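Local atomic coordinates of phosphate transporter (Thermotoga maritima MSB8, PDB entry 6L85), a protein that probably imports inorganic phosphate across the cell membrane, driven by sodium ions, as a bacterial relative of the human SLC20 carriers. Residues M55-H59 against L189-T194. Numbering follows the deposited sequence.
With LMT (dodecyl-beta-D-maltoside), chain O.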
ATOM      1  N   MET B  55       7.001   6.169   3.116  1.00 31.93           N
ATOM      2  CA  MET B  55       6.568   6.730   1.844  1.00 34.94           C
ATOM      3  C   MET B  55       6.712   8.249   1.793  1.00 36.77           C
ATOM      4  O   MET B  55       6.852   8.814   0.700  1.00 34.54           O
ATOM      5  CB  MET B  55       5.113   6.321   1.560  1.00 38.69           C
ATOM      6  CG  MET B  55       4.920   4.804   1.255  1.00 38.42           C
ATOM      7  SD  MET B  55       3.204   4.390   0.870  1.00 33.07           S
ATOM      8  CE  MET B  55       2.876   5.411  -0.569  1.00 40.41           C
ATOM      9  N   PHE B  56       6.673   8.938   2.943  1.00 35.21           N
ATOM     10  CA  PHE B  56       6.617  10.397   2.912  1.00 38.20           C
ATOM     11  C   PHE B  56       7.443  11.088   3.986  1.00 35.95           C
ATOM     12  O   PHE B  56       7.411  12.313   4.042  1.00 41.83           O
ATOM     13  CB  PHE B  56       5.146  10.879   3.016  1.00 39.43           C
ATOM     14  CG  PHE B  56       4.828  12.058   2.138  1.00 45.37           C
ATOM     15  CD1 PHE B  56       4.977  11.976   0.757  1.00 46.35           C
ATOM     16  CD2 PHE B  56       4.395  13.259   2.691  1.00 49.09           C
ATOM     17  CE1 PHE B  56       4.714  13.083  -0.067  1.00 49.47           C
ATOM     18  CE2 PHE B  56       4.126  14.386   1.876  1.00 52.94           C
ATOM     19  CZ  PHE B  56       4.287  14.294   0.491  1.00 47.13           C
ATOM     20  N   GLY B  57       8.209  10.361   4.811  1.00 36.15           N
ATOM     21  CA  GLY B  57       8.907  10.933   5.949  1.00 30.06           C
ATOM     22  C   GLY B  57      10.192  11.698   5.662  1.00 40.25           C
ATOM     23  O   GLY B  57      10.690  12.386   6.565  1.00 34.98           O
ATOM     24  N   SER B  58      10.755  11.618   4.450  1.00 35.15           N
ATOM     25  CA  SER B  58      12.058  12.253   4.245  1.00 42.25           C
ATOM     26  C   SER B  58      11.957  13.780   4.163  1.00 37.36           C
ATOM     27  O   SER B  58      12.917  14.484   4.500  1.00 39.29           O
ATOM     28  CB  SER B  58      12.739  11.697   2.984  1.00 36.97           C
ATOM     29  OG  SER B  58      11.982  12.022   1.824  1.00 44.69           O
ATOM     30  N   HIS B  59      10.799  14.299   3.752  1.00 39.07           N
ATOM     31  CA  HIS B  59      10.658  15.723   3.458  1.00 42.32           C
ATOM     32  C   HIS B  59      10.764  16.587   4.712  1.00 40.87           C
ATOM     33  O   HIS B  59      11.499  17.578   4.729  1.00 36.44           O
ATOM     34  CB  HIS B  59       9.345  15.950   2.723  1.00 40.46           C
ATOM     35  CG  HIS B  59       9.161  15.017   1.569  1.00 45.90           C
ATOM     36  ND1 HIS B  59       9.906  15.119   0.409  1.00 47.02           N
ATOM     37  CD2 HIS B  59       8.369  13.926   1.415  1.00 41.45           C
ATOM     38  CE1 HIS B  59       9.559  14.151  -0.422  1.00 46.60           C
ATOM     39  NE2 HIS B  59       8.624  13.417   0.162  1.00 45.67           N
ATOM     40  N   LEU B 189       0.433  13.123  -3.755  1.00 38.30           N
ATOM     41  CA  LEU B 189       1.620  13.658  -3.090  1.00 37.16           C
ATOM     42  C   LEU B 189       2.780  12.665  -3.113  1.00 39.42           C
ATOM     43  O   LEU B 189       3.941  13.063  -3.262  1.00 36.34           O
ATOM     44  CB  LEU B 189       1.278  14.050  -1.655  1.00 41.31           C
ATOM     45  CG  LEU B 189       0.357  15.270  -1.581  1.00 43.76           C
ATOM     46  CD1 LEU B 189      -0.128  15.483  -0.157  1.00 39.30           C
ATOM     47  CD2 LEU B 189       1.129  16.487  -2.085  1.00 44.28           C
ATOM     48  N   PHE B 190       2.504  11.371  -2.945  1.00 38.60           N
ATOM     49  CA  PHE B 190       3.588  10.399  -2.992  1.00 38.34           C
ATOM     50  C   PHE B 190       4.242  10.385  -4.365  1.00 34.46           C
ATOM     51  O   PHE B 190       5.470  10.380  -4.483  1.00 37.88           O
ATOM     52  CB  PHE B 190       3.048   9.014  -2.637  1.00 38.59           C
ATOM     53  CG  PHE B 190       4.048   7.914  -2.797  1.00 37.93           C
ATOM     54  CD1 PHE B 190       5.169   7.859  -1.984  1.00 38.70           C
ATOM     55  CD2 PHE B 190       3.850   6.907  -3.738  1.00 42.17           C
ATOM     56  CE1 PHE B 190       6.103   6.817  -2.121  1.00 38.92           C
ATOM     57  CE2 PHE B 190       4.771   5.859  -3.870  1.00 43.11           C
ATOM     58  CZ  PHE B 190       5.890   5.818  -3.055  1.00 40.66           C
ATOM     59  N   VAL B 191       3.432  10.406  -5.414  1.00 35.53           N
ATOM     60  CA  VAL B 191       3.967  10.327  -6.762  1.00 38.21           C
ATOM     61  C   VAL B 191       4.690  11.622  -7.119  1.00 44.90           C
ATOM     62  O   VAL B 191       5.747  11.600  -7.763  1.00 42.70           O
ATOM     63  CB  VAL B 191       2.832  10.005  -7.751  1.00 37.81           C
ATOM     64  CG1 VAL B 191       3.326  10.180  -9.196  1.00 36.82           C
ATOM     65  CG2 VAL B 191       2.289   8.572  -7.489  1.00 34.29           C
ATOM     66  N   LYS B 192       4.157  12.765  -6.679  1.00 40.22           N
ATOM     67  CA  LYS B 192       4.760  14.051  -7.015  1.00 40.47           C
ATOM     68  C   LYS B 192       6.026  14.305  -6.204  1.00 37.77           C
ATOM     69  O   LYS B 192       7.107  14.459  -6.766  1.00 44.26           O
ATOM     70  CB  LYS B 192       3.731  15.167  -6.804  1.00 42.06           C
ATOM     71  CG  LYS B 192       4.262  16.564  -7.114  1.00 46.26           C
ATOM     72  CD  LYS B 192       4.357  16.785  -8.616  1.00 54.33           C
ATOM     73  CE  LYS B 192       5.237  17.987  -8.969  1.00 57.07           C
ATOM     74  NZ  LYS B 192       6.620  17.551  -9.299  1.00 61.92           N
ATOM     75  N   LYS B 193       5.918  14.331  -4.876  1.00 38.61           N
ATOM     76  CA  LYS B 193       7.056  14.713  -4.041  1.00 42.85           C
ATOM     77  C   LYS B 193       8.040  13.577  -3.797  1.00 41.38           C
ATOM     78  O   LYS B 193       9.251  13.809  -3.775  1.00 46.12           O
ATOM     79  CB  LYS B 193       6.571  15.240  -2.692  1.00 43.19           C
ATOM     80  CG  LYS B 193       5.887  16.571  -2.775  1.00 50.67           C
ATOM     81  CD  LYS B 193       6.834  17.663  -2.318  1.00 57.73           C
ATOM     82  CE  LYS B 193       7.458  17.317  -0.972  1.00 54.21           C
ATOM     83  NZ  LYS B 193       8.235  18.484  -0.448  1.00 59.69           N
ATOM     84  N   THR B 194       7.575  12.359  -3.531  1.00 41.40           N
ATOM     85  CA  THR B 194       8.567  11.337  -3.199  1.00 40.77           C
ATOM     86  C   THR B 194       9.199  10.738  -4.449  1.00 45.41           C
ATOM     87  O   THR B 194      10.424  10.604  -4.521  1.00 48.49           O
ATOM     88  CB  THR B 194       7.959  10.234  -2.336  1.00 43.71           C
ATOM     89  OG1 THR B 194       7.521  10.790  -1.094  1.00 41.99           O
ATOM     90  CG2 THR B 194       9.003   9.135  -2.048  1.00 36.16           C
TER
HETATM   91  C1' LMT O 513      12.549   7.364  -4.041  1.00 67.90           C
HETATM   92  C2' LMT O 513      13.725   8.050  -3.381  1.00 74.83           C
HETATM   93  C3' LMT O 513      14.452   9.077  -4.239  1.00 74.53           C
HETATM   94  C4' LMT O 513      14.413   8.748  -5.713  1.00 74.04           C
HETATM   95  C5' LMT O 513      13.016   8.267  -6.093  1.00 74.34           C
HETATM   96  C6' LMT O 513      12.903   8.084  -7.591  1.00 74.92           C
HETATM   97  O1' LMT O 513      12.338   6.125  -3.349  1.00 66.69           O
HETATM   98  O2' LMT O 513      13.284   8.726  -2.220  1.00 84.11           O
HETATM   99  O3' LMT O 513      15.787   9.108  -3.789  1.00 79.12           O
HETATM  100  O5' LMT O 513      12.751   7.053  -5.398  1.00 73.13           O
HETATM  101  O6' LMT O 513      13.399   9.247  -8.254  1.00 76.06           O
HETATM  102  C1  LMT O 513      11.471   6.184  -2.200  1.00 61.36           C
HETATM  103  C2  LMT O 513      11.154   4.723  -1.801  1.00 59.01           C
HETATM  104  C3  LMT O 513       9.624   4.596  -1.598  1.00 52.10           C
HETATM  105  C4  LMT O 513       9.412   3.348  -0.731  1.00 45.98           C
HETATM  106  C5  LMT O 513       7.923   2.967  -0.817  1.00 53.66           C
HETATM  107  C6  LMT O 513       7.847   1.449  -0.586  1.00 51.69           C
HETATM  108  C7  LMT O 513       6.420   1.126  -0.089  1.00 51.92           C
HETATM  109  C8  LMT O 513       5.491   0.974  -1.323  1.00 52.24           C
HETATM  110  C9  LMT O 513       4.024   1.026  -0.823  1.00 54.15           C
HETATM  111  C10 LMT O 513       3.518  -0.413  -0.534  1.00 57.74           C
HETATM  112  C11 LMT O 513       1.985  -0.382  -0.470  1.00 63.01           C
HETATM  113  C12 LMT O 513       1.459  -1.673   0.166  1.00 64.53           C
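The hydroxyl of Thr-194 ties the two segments together. Its OG1 donates to the carbonyl O of Met-55 at 2.8 Å and accepts from His-59, whose NE2 lies 3.1 Å from that OG1 with a nearly straight N-H...O angle of 171°. One side chain thus bridges residues of helix 38-56 and helix 58-66. Over one face of the imidazole, Lys-193 makes a CH-pi contact, its CE standing 3.8 Å from the centroid of the His-59 ring, while its ammonium runs on to the carbonyl of Ser-339.

Phe-56 is the knob of the interface: its ring sits in a hole formed by Leu-189, Phe-190, Lys-193 and Thr-194. The carbonyl O of Leu-189 meets the ring edge, 3.3 Å from Phe-56 CE1, and Phe-56 CZ packs 3.7 Å from Leu-189 CB. Helix 320-339 adds Leu-335, Ser-338 and Ser-339 around the same ring. Next to it, Met-55 lays its CE over one face of the Phe-190 ring, a CH-pi contact 3.5 Å from the centroid, with SD 4.9 Å from that centroid in a Met-aromatic contact. The dodecyl chain of the maltoside runs past this pair, its C9 3.9 Å from Met-55 SD, and a second detergent molecule touches the same two residues.

The arrangement is a knob-into-hole helix contact reinforced by hydrogen bonds through a threonine hydroxyl. Within this all-helical sodium-dependent phosphate transporter it fastens the junction of helices 38-56 and 58-66 to helix 167-194, beside a detergent-covered, probably lipid-facing surface.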